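PDB 7KV2: RagB/SusD family nutrient uptake outer membrane protein from Bacteroides thetaiotaomicron, which probably binds beta-glucan at the cell surface as a SusD-family outer-membrane protein and so helps this gut bacterium take it up. Local coordinates for residues P257-I262 and N340-N345; N334-R339 and R453-V458; I402-E407 and H433-L438. All coordinates share one frame; numbering follows the deposited sequence.

Contact 1: P257-I262 and N340-N345; sequences PDYTDI and NATCWN
Tyr259 and Ala341 meet in a small, partly buried apolar contact. It joins the loop that follows helix 237-249 to the last turn of helix 337-342. No hydrogen bond crosses it. The methyl of Ala341 lies at the edge of the tyrosine ring, near the ring plane. CB of Ala341 is 3.6 Å from Tyr259 CD1 and 3.7 Å from Tyr259 CE1, so it rests against the CD1-CE1 edge. The torsion of Tyr259 explains this approach: CG is anti to the backbone N (chi1 -176°), which carries the ring out toward the helix. CD1 of Ile262, from the same segment, lies over one face of the ring, toward its rim. Thr260 adds a looser touch, with its CG2 4.3 Å from CB of Ala341.

The loop is held in shape by Asp258. Its OD1 accepts from the backbone N of Thr260 at 3.0 Å, which makes an Asx turn. The same Asp258 OD1 takes the hydroxyl of Thr260, OG1, at 2.7 Å. Both donors come from the same face of the carboxylate. This second bond helps to hold the threonine's rotation, with its methyl on the helix side.

The hydroxyl of Tyr259 bonds to the backbone O of Glu456, at the end of helix 446-456. Beyond Thr342 the chain leaves the helix as strand 343-345, which pairs antiparallel with strand 373-375.

Contact 2: N334-R339 and R453-V458; sequences NNDTRR and RHLEFV
The guanidinium of Arg338 lies against Leu455 by one face and meets carboxylates at its edge. CB of Leu455 sits 3.7 Å above the guanidinium plane, over its centre. The two side chains cross at about a right angle. Leu455 CD1 reaches Arg338 NH2 at 3.7 Å.

At the edge, Arg338 NH1 forms a salt bridge to Glu456 OE1 at 2.9 Å. The oxygen lies in the guanidinium plane, but the carboxylate is turned 63° from that plane and is met nearly along its C-O axis. Glu456 bends at chi2 (65°), which folds its carboxylate back toward the arginine. Its OE2 is taken by Ser406 OG, Arg404 and Arg435.

Asp336 takes another part of the edge. Arg338 NE bonds to Asp336 OD1 and Arg338 NH2 to Asp336 OD2, each at 2.9 Å, a side-on grip by two nitrogens. Asp336 is also the N-cap of helix 337-342, and its OD1 accepts from the backbone N of Arg338. These bonds fix the guanidinium's rotation. With Glu452, which also bridges NH1, three carboxylates surround this buried cation and probably stabilise its charge.

The contact sets the first turn of helix 337-342 against the last turn of helix 446-456, and helix 326-331 packs on Leu455.

Contact 3: I402-E407 and H433-L438; sequences IYRYSE and HKRAGL. With NA (sodium ion), chain G.
Arg404 and Arg435 bring their guanidinium groups together in the buried part of this contact. Arg404 NH1 is 3.7 Å from Arg435 NH2, which lies at the edge of the Arg404 group, in its plane. The two planes are 41° apart, and the side chains cross at about a right angle. Arg435 bends at chi2 and chi3, and this turns its NH2 toward the strand end. CB of Ser406 packs 3.8 Å from NH2 of Arg435.

Shared acidic partners probably allow the two arginines to lie so close. Glu272 forms salt bridges to both, and OE2 of Glu456 bonds to Arg404 NH1, Arg435 NH2 and the hydroxyl of Ser406. The shared carboxylates probably offset the like charges.

Ile402 and Tyr403 both face Phe275 in a classic beta bulge on strand 400-404. The strand then runs straight into helix 405-417. Helix 425-435 ends in a Schellman motif at Gly437, whose phi is positive.

Away from the arginine pair the contact is loose. The nearest CA atoms, those of Ser406 and Arg435, are 9.5 Å apart. Tyr405 takes another direction: its OH binds a sodium ion at 2.8 Å, which a water and the backbone oxygens of Ile248, Ser250 and Tyr253 also bind.

From the N terminus, the loop 257-262 comes first. Contact 1 closes when the chain returns at 340-345, a loop of 77 intervening residues. Segment 334-339 opens contact 2 before that point, so contacts 1 and 2 cross, sharing helix 337-342. Contact 2 closes much later, at 453-458. Contact 3 is nested inside that span and joins the end of strand 400-404 and the start of helix 405-417 to the end of helix 425-435. It follows contact 1 in series. The three centres lie 8 to 11 Å apart, on one side of the chain centre. Thr337 N and Ala436 O, 2.7 Å apart, probably form a hydrogen bond linking contacts 2 and 3.

Contact 1: P257-I262 and N340-N345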
loop_
_atom_site.group_PDB
_atom_site.type_symbol
_atom_site.label_atom_id
_atom_site.label_comp_id
_atom_site.label_asym_id
_atom_site.label_seq_id
_atom_site.Cartn_x
_atom_site.Cartn_y
_atom_site.Cartn_z
ATOM N N PRO A 257 21.626 -0.250 -2.000
ATOM C CA PRO A 257 22.515 0.797 -1.526
ATOM C C PRO A 257 22.056 2.202 -1.910
ATOM O O PRO A 257 22.409 3.112 -1.203
ATOM C CB PRO A 257 23.850 0.469 -2.220
ATOM C CG PRO A 257 23.775 -0.989 -2.601
ATOM C CD PRO A 257 22.295 -1.290 -2.788
ATOM N N ASP A 258 21.339 2.352 -3.028
ATOM C CA ASP A 258 20.906 3.680 -3.539
ATOM C C ASP A 258 19.375 3.750 -3.521
ATOM O O ASP A 258 18.742 2.992 -4.275
ATOM C CB ASP A 258 21.399 3.958 -4.956
ATOM C CG ASP A 258 21.186 5.394 -5.380
ATOM O OD1 ASP A 258 20.266 6.059 -4.813
ATOM O OD2 ASP A 258 21.971 5.887 -6.243
ATOM N N TYR A 259 18.796 4.576 -2.658
ATOM C CA TYR A 259 17.319 4.610 -2.487
ATOM C C TYR A 259 16.662 4.950 -3.841
ATOM O O TYR A 259 15.541 4.514 -4.118
ATOM C CB TYR A 259 16.954 5.612 -1.393
ATOM C CG TYR A 259 15.481 5.674 -1.054
ATOM C CD1 TYR A 259 14.614 6.415 -1.837
ATOM C CD2 TYR A 259 14.969 5.064 0.098
ATOM C CE1 TYR A 259 13.255 6.540 -1.522
ATOM C CE2 TYR A 259 13.630 5.192 0.438
ATOM C CZ TYR A 259 12.772 5.936 -0.366
ATOM O OH TYR A 259 11.448 6.063 -0.011
ATOM N N THR A 260 17.337 5.717 -4.699
ATOM C CA THR A 260 16.810 6.114 -6.029
ATOM C C THR A 260 16.682 4.903 -6.969
ATOM O O THR A 260 16.055 5.062 -7.962
ATOM C CB THR A 260 17.627 7.232 -6.693
ATOM O OG1 THR A 260 18.880 6.656 -7.045
ATOM C CG2 THR A 260 17.852 8.415 -5.786
ATOM N N ASP A 261 17.183 3.715 -6.652
ATOM C CA ASP A 261 17.044 2.528 -7.536
ATOM C C ASP A 261 15.782 1.703 -7.200
ATOM O O ASP A 261 15.381 0.840 -8.021
ATOM C CB ASP A 261 18.267 1.632 -7.434
ATOM C CG ASP A 261 19.525 2.212 -8.050
ATOM O OD1 ASP A 261 19.393 3.028 -9.000
ATOM O OD2 ASP A 261 20.621 1.837 -7.549
ATOM N N ILE A 262 15.147 1.982 -6.075
ATOM C CA ILE A 262 14.057 1.123 -5.535
ATOM C C ILE A 262 12.846 1.107 -6.488
ATOM O O ILE A 262 12.322 0.008 -6.745
ATOM C CB ILE A 262 13.653 1.587 -4.131
ATOM C CG1 ILE A 262 14.796 1.365 -3.128
ATOM C CG2 ILE A 262 12.393 0.838 -3.714
ATOM C CD1 ILE A 262 14.589 2.077 -1.785
ATOM N N ASN A 340 14.595 13.846 -3.187
ATOM C CA ASN A 340 14.318 13.908 -4.644
ATOM C C ASN A 340 13.683 12.613 -5.157
ATOM O O ASN A 340 12.911 12.704 -6.159
ATOM C CB ASN A 340 15.542 14.369 -5.436
ATOM C CG ASN A 340 15.967 15.762 -5.027
ATOM O OD1 ASN A 340 15.333 16.407 -4.188
ATOM N ND2 ASN A 340 17.094 16.198 -5.555
ATOM N N ALA A 341 13.868 11.481 -4.465
ATOM C CA ALA A 341 13.267 10.209 -4.897
ATOM C C ALA A 341 11.770 10.215 -4.553
ATOM O O ALA A 341 11.034 9.372 -5.095
ATOM C CB ALA A 341 13.920 9.043 -4.233
ATOM N N THR A 342 11.387 11.069 -3.608
ATOM C CA THR A 342 9.979 11.209 -3.136
ATOM C C THR A 342 9.311 12.359 -3.880
ATOM O O THR A 342 8.113 12.211 -4.274
ATOM C CB THR A 342 9.898 11.409 -1.617
ATOM O OG1 THR A 342 10.469 10.250 -0.993
ATOM C CG2 THR A 342 8.492 11.664 -1.129
ATOM N N CYS A 343 9.987 13.495 -3.990
ATOM C CA CYS A 343 9.379 14.795 -4.398
ATOM C C CYS A 343 10.004 15.209 -5.731
ATOM O O CYS A 343 11.144 15.630 -5.739
ATOM C CB CYS A 343 9.657 15.870 -3.356
ATOM S SG CYS A 343 9.327 15.414 -1.643
ATOM N N TRP A 344 9.278 15.070 -6.836
ATOM C CA TRP A 344 9.763 15.460 -8.174
ATOM C C TRP A 344 9.289 16.893 -8.385
ATOM O O TRP A 344 8.089 17.131 -8.321
ATOM C CB TRP A 344 9.284 14.503 -9.266
ATOM C CG TRP A 344 9.576 15.014 -10.638
ATOM C CD1 TRP A 344 10.800 15.343 -11.154
ATOM C CD2 TRP A 344 8.624 15.267 -11.676
ATOM N NE1 TRP A 344 10.673 15.765 -12.453
ATOM C CE2 TRP A 344 9.346 15.705 -12.806
ATOM C CE3 TRP A 344 7.243 15.085 -11.793
ATOM C CZ2 TRP A 344 8.717 16.094 -13.984
ATOM C CZ3 TRP A 344 6.633 15.406 -12.987
ATOM C CH2 TRP A 344 7.357 15.907 -14.066
ATOM N N ASN A 345 10.231 17.832 -8.482
ATOM C CA ASN A 345 9.939 19.273 -8.648
ATOM C C ASN A 345 9.656 19.541 -10.125
ATOM O O ASN A 345 10.554 20.064 -10.880
ATOM C CB ASN A 345 11.093 20.109 -8.085
ATOM C CG ASN A 345 10.704 21.551 -7.854
ATOM O OD1 ASN A 345 9.702 22.023 -8.382
ATOM N ND2 ASN A 345 11.484 22.233 -7.021
#

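Contact 2: N334-R339 and R453-V458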
loop_
_atom_site.group_PDB
_atom_site.type_symbol
_atom_site.label_atom_id
_atom_site.label_comp_id
_atom_site.label_asym_id
_atom_site.label_seq_id
_atom_site.Cartn_x
_atom_site.Cartn_y
_atom_site.Cartn_z
ATOM N N ASN A 334 19.139 18.289 2.829
ATOM C CA ASN A 334 19.654 18.435 1.436
ATOM C C ASN A 334 20.373 17.173 0.922
ATOM O O ASN A 334 20.388 16.947 -0.300
ATOM C CB ASN A 334 20.719 19.549 1.320
ATOM C CG ASN A 334 20.124 20.928 1.412
ATOM O OD1 ASN A 334 19.066 21.193 0.836
ATOM N ND2 ASN A 334 20.782 21.798 2.158
ATOM N N ASN A 335 20.978 16.408 1.801
ATOM C CA ASN A 335 21.751 15.198 1.409
ATOM C C ASN A 335 20.941 13.919 1.696
ATOM O O ASN A 335 21.520 12.828 1.544
ATOM C CB ASN A 335 23.082 15.147 2.146
ATOM C CG ASN A 335 22.839 15.120 3.632
ATOM O OD1 ASN A 335 22.006 15.878 4.121
ATOM N ND2 ASN A 335 23.527 14.251 4.332
ATOM N N ASP A 336 19.669 14.034 2.093
ATOM C CA ASP A 336 18.762 12.869 2.169
ATOM C C ASP A 336 18.353 12.534 0.724
ATOM O O ASP A 336 17.575 13.356 0.086
ATOM C CB ASP A 336 17.584 13.140 3.098
ATOM C CG ASP A 336 16.822 11.901 3.509
ATOM O OD1 ASP A 336 16.687 10.964 2.632
ATOM O OD2 ASP A 336 16.379 11.848 4.693
ATOM N N THR A 337 18.816 11.399 0.204
ATOM C CA THR A 337 18.520 10.976 -1.197
ATOM C C THR A 337 16.999 10.758 -1.367
ATOM O O THR A 337 16.514 10.725 -2.527
ATOM C CB THR A 337 19.297 9.718 -1.603
ATOM O OG1 THR A 337 18.910 8.649 -0.719
ATOM C CG2 THR A 337 20.794 9.972 -1.603
ATOM N N ARG A 338 16.299 10.500 -0.268
ATOM C CA ARG A 338 14.829 10.256 -0.309
ATOM C C ARG A 338 14.082 11.521 -0.735
ATOM O O ARG A 338 12.931 11.400 -1.194
ATOM C CB ARG A 338 14.316 9.731 1.017
ATOM C CG ARG A 338 14.977 8.425 1.403
ATOM C CD ARG A 338 14.528 7.971 2.755
ATOM N NE ARG A 338 15.114 8.819 3.813
ATOM C CZ ARG A 338 15.236 8.466 5.090
ATOM N NH1 ARG A 338 14.804 7.286 5.524
ATOM N NH2 ARG A 338 15.829 9.312 5.934
ATOM N N ARG A 339 14.656 12.704 -0.544
ATOM C CA ARG A 339 13.920 13.948 -0.817
ATOM C C ARG A 339 13.594 13.954 -2.314
ATOM O O ARG A 339 12.412 14.097 -2.661
ATOM C CB ARG A 339 14.718 15.203 -0.473
ATOM C CG ARG A 339 13.917 16.472 -0.683
ATOM C CD ARG A 339 14.696 17.704 -0.261
ATOM N NE ARG A 339 15.697 17.980 -1.294
ATOM C CZ ARG A 339 16.553 18.982 -1.238
ATOM N NH1 ARG A 339 16.514 19.804 -0.211
ATOM N NH2 ARG A 339 17.423 19.181 -2.219
ATOM N N ARG A 453 10.301 6.236 9.711
ATOM C CA ARG A 453 9.228 5.661 8.878
ATOM C C ARG A 453 8.624 6.759 8.002
ATOM O O ARG A 453 8.355 6.525 6.815
ATOM C CB ARG A 453 8.155 4.992 9.731
ATOM C CG ARG A 453 8.632 3.812 10.547
ATOM C CD ARG A 453 7.521 3.257 11.430
ATOM N NE ARG A 453 6.519 2.574 10.618
ATOM C CZ ARG A 453 6.548 1.309 10.213
ATOM N NH1 ARG A 453 7.453 0.432 10.652
ATOM N NH2 ARG A 453 5.595 0.906 9.401
ATOM N N HIS A 454 8.346 7.919 8.602
ATOM C CA HIS A 454 7.711 9.074 7.949
ATOM C C HIS A 454 8.567 9.483 6.731
ATOM O O HIS A 454 8.008 9.732 5.669
ATOM C CB HIS A 454 7.562 10.208 8.981
ATOM C CG HIS A 454 6.765 11.355 8.479
ATOM N ND1 HIS A 454 6.779 12.585 9.102
ATOM C CD2 HIS A 454 5.916 11.452 7.436
ATOM C CE1 HIS A 454 5.957 13.396 8.472
ATOM N NE2 HIS A 454 5.426 12.733 7.416
ATOM N N LEU A 455 9.877 9.571 6.929
ATOM C CA LEU A 455 10.848 9.965 5.874
ATOM C C LEU A 455 10.918 8.860 4.800
ATOM O O LEU A 455 11.069 9.204 3.623
ATOM C CB LEU A 455 12.218 10.157 6.542
ATOM C CG LEU A 455 12.360 11.350 7.497
ATOM C CD1 LEU A 455 13.730 11.345 8.165
ATOM C CD2 LEU A 455 12.194 12.672 6.767
ATOM N N GLU A 456 10.789 7.597 5.213
ATOM C CA GLU A 456 11.079 6.390 4.398
ATOM C C GLU A 456 9.922 6.019 3.446
ATOM O O GLU A 456 10.195 5.512 2.339
ATOM C CB GLU A 456 11.397 5.233 5.352
ATOM C CG GLU A 456 11.830 3.969 4.664
ATOM C CD GLU A 456 13.134 3.977 3.889
ATOM O OE1 GLU A 456 13.939 4.926 4.055
ATOM O OE2 GLU A 456 13.325 3.017 3.082
ATOM N N PHE A 457 8.676 6.222 3.846
ATOM C CA PHE A 457 7.502 5.591 3.199
ATOM C C PHE A 457 6.456 6.593 2.708
ATOM O O PHE A 457 5.317 6.214 2.582
ATOM C CB PHE A 457 6.838 4.613 4.185
ATOM C CG PHE A 457 7.730 3.506 4.690
ATOM C CD1 PHE A 457 8.290 2.607 3.799
ATOM C CD2 PHE A 457 8.049 3.402 6.041
ATOM C CE1 PHE A 457 9.124 1.599 4.247
ATOM C CE2 PHE A 457 8.884 2.385 6.492
ATOM C CZ PHE A 457 9.419 1.492 5.590
ATOM N N VAL A 458 6.816 7.793 2.333
ATOM C CA VAL A 458 5.819 8.743 1.777
ATOM C C VAL A 458 5.137 8.058 0.594
ATOM O O VAL A 458 5.820 7.565 -0.305
ATOM C CB VAL A 458 6.430 10.076 1.348
ATOM C CG1 VAL A 458 5.436 10.911 0.543
ATOM C CG2 VAL A 458 7.014 10.866 2.536
#

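Contact 3: I402-E407 and H433-L438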
loop_
_atom_site.group_PDB
_atom_site.type_symbol
_atom_site.label_atom_id
_atom_site.label_comp_id
_atom_site.label_asym_id
_atom_site.label_seq_id
_atom_site.Cartn_x
_atom_site.Cartn_y
_atom_site.Cartn_z
ATOM N N ILE A 402 4.704 -3.269 -1.454
ATOM C CA ILE A 402 3.910 -3.452 -0.209
ATOM C C ILE A 402 4.852 -3.505 1.004
ATOM O O ILE A 402 4.718 -2.635 1.880
ATOM C CB ILE A 402 3.019 -4.715 -0.329
ATOM C CG1 ILE A 402 2.103 -4.665 -1.557
ATOM C CG2 ILE A 402 2.240 -4.921 0.954
ATOM C CD1 ILE A 402 1.193 -3.435 -1.593
ATOM N N TYR A 403 5.823 -4.444 1.004
ATOM C CA TYR A 403 6.798 -4.645 2.106
ATOM C C TYR A 403 8.222 -4.569 1.564
ATOM O O TYR A 403 8.589 -5.316 0.595
ATOM C CB TYR A 403 6.609 -5.979 2.817
ATOM C CG TYR A 403 5.261 -6.101 3.445
ATOM C CD1 TYR A 403 4.809 -5.157 4.359
ATOM C CD2 TYR A 403 4.470 -7.218 3.204
ATOM C CE1 TYR A 403 3.556 -5.276 4.965
ATOM C CE2 TYR A 403 3.239 -7.348 3.825
ATOM C CZ TYR A 403 2.793 -6.397 4.727
ATOM O OH TYR A 403 1.531 -6.535 5.254
ATOM N N ARG A 404 8.981 -3.648 2.158
ATOM C CA ARG A 404 10.411 -3.441 1.836
ATOM C C ARG A 404 11.211 -3.738 3.099
ATOM O O ARG A 404 10.705 -3.516 4.202
ATOM C CB ARG A 404 10.688 -2.026 1.358
ATOM C CG ARG A 404 9.864 -1.659 0.132
ATOM C CD ARG A 404 10.329 -0.415 -0.593
ATOM N NE ARG A 404 10.049 0.873 0.050
ATOM C CZ ARG A 404 10.933 1.629 0.707
ATOM N NH1 ARG A 404 12.189 1.224 0.901
ATOM N NH2 ARG A 404 10.564 2.811 1.164
ATOM N N TYR A 405 12.448 -4.155 2.913
ATOM C CA TYR A 405 13.318 -4.551 4.038
ATOM C C TYR A 405 13.554 -3.378 4.989
ATOM O O TYR A 405 13.781 -3.620 6.147
ATOM C CB TYR A 405 14.635 -5.065 3.490
ATOM C CG TYR A 405 15.598 -5.634 4.502
ATOM C CD1 TYR A 405 15.363 -6.842 5.120
ATOM C CD2 TYR A 405 16.808 -5.013 4.740
ATOM C CE1 TYR A 405 16.306 -7.408 5.974
ATOM C CE2 TYR A 405 17.750 -5.551 5.595
ATOM C CZ TYR A 405 17.509 -6.754 6.210
ATOM O OH TYR A 405 18.485 -7.280 7.009
ATOM N N SER A 406 13.550 -2.124 4.542
ATOM C CA SER A 406 13.687 -0.991 5.497
ATOM C C SER A 406 12.541 -1.036 6.532
ATOM O O SER A 406 12.749 -0.638 7.692
ATOM C CB SER A 406 13.766 0.307 4.766
ATOM O OG SER A 406 12.576 0.541 4.055
ATOM N N GLU A 407 11.371 -1.560 6.157
ATOM C CA GLU A 407 10.259 -1.719 7.096
ATOM C C GLU A 407 10.562 -2.832 8.093
ATOM O O GLU A 407 10.192 -2.672 9.294
ATOM C CB GLU A 407 8.948 -1.996 6.377
ATOM C CG GLU A 407 7.791 -1.802 7.321
ATOM C CD GLU A 407 6.391 -1.803 6.757
ATOM O OE1 GLU A 407 6.211 -2.059 5.539
ATOM O OE2 GLU A 407 5.449 -1.572 7.603
ATOM N N HIS A 433 18.684 5.061 8.049
ATOM C CA HIS A 433 19.046 6.500 8.084
ATOM C C HIS A 433 20.250 6.747 7.171
ATOM O O HIS A 433 20.247 7.711 6.345
ATOM C CB HIS A 433 19.289 6.873 9.572
ATOM C CG HIS A 433 19.340 8.328 9.871
ATOM N ND1 HIS A 433 18.198 9.072 10.065
ATOM C CD2 HIS A 433 20.398 9.160 10.075
ATOM C CE1 HIS A 433 18.534 10.316 10.364
ATOM N NE2 HIS A 433 19.890 10.412 10.358
ATOM N N LYS A 434 21.255 5.884 7.281
ATOM C CA LYS A 434 22.536 6.094 6.557
ATOM C C LYS A 434 22.406 5.644 5.107
ATOM O O LYS A 434 23.090 6.224 4.283
ATOM C CB LYS A 434 23.705 5.431 7.289
ATOM C CG LYS A 434 24.057 6.160 8.577
ATOM C CD LYS A 434 25.493 5.968 8.998
ATOM C CE LYS A 434 25.793 4.507 9.217
ATOM N NZ LYS A 434 26.946 4.330 10.132
ATOM N N ARG A 435 21.507 4.712 4.790
ATOM C CA ARG A 435 21.306 4.311 3.380
ATOM C C ARG A 435 20.848 5.556 2.607
ATOM O O ARG A 435 21.287 5.714 1.481
ATOM C CB ARG A 435 20.309 3.160 3.242
ATOM C CG ARG A 435 20.137 2.686 1.806
ATOM C CD ARG A 435 18.994 3.429 1.116
ATOM N NE ARG A 435 17.680 3.047 1.628
ATOM C CZ ARG A 435 16.963 1.963 1.302
ATOM N NH1 ARG A 435 17.438 1.051 0.481
ATOM N NH2 ARG A 435 15.771 1.763 1.854
ATOM N N ALA A 436 20.073 6.434 3.238
ATOM C CA ALA A 436 19.539 7.672 2.618
ATOM C C ALA A 436 20.591 8.779 2.449
ATOM O O ALA A 436 20.235 9.854 1.921
ATOM C CB ALA A 436 18.368 8.143 3.423
ATOM N N GLY A 437 21.851 8.535 2.820
ATOM C CA GLY A 437 22.946 9.512 2.644
ATOM C C GLY A 437 23.170 10.383 3.875
ATOM O O GLY A 437 23.975 11.333 3.761
ATOM N N LEU A 438 22.519 10.114 5.002
ATOM C CA LEU A 438 22.578 11.013 6.187
ATOM C C LEU A 438 23.834 10.617 6.974
ATOM O O LEU A 438 24.107 9.404 7.146
ATOM C CB LEU A 438 21.314 10.924 7.051
ATOM C CG LEU A 438 20.030 11.403 6.363
ATOM C CD1 LEU A 438 18.839 11.202 7.241
ATOM C CD2 LEU A 438 20.128 12.855 5.968
HETATM NA NA NA G . 19.122 -9.710 5.757
HETATM O O HOH W 1 21.323 -9.325 5.535
#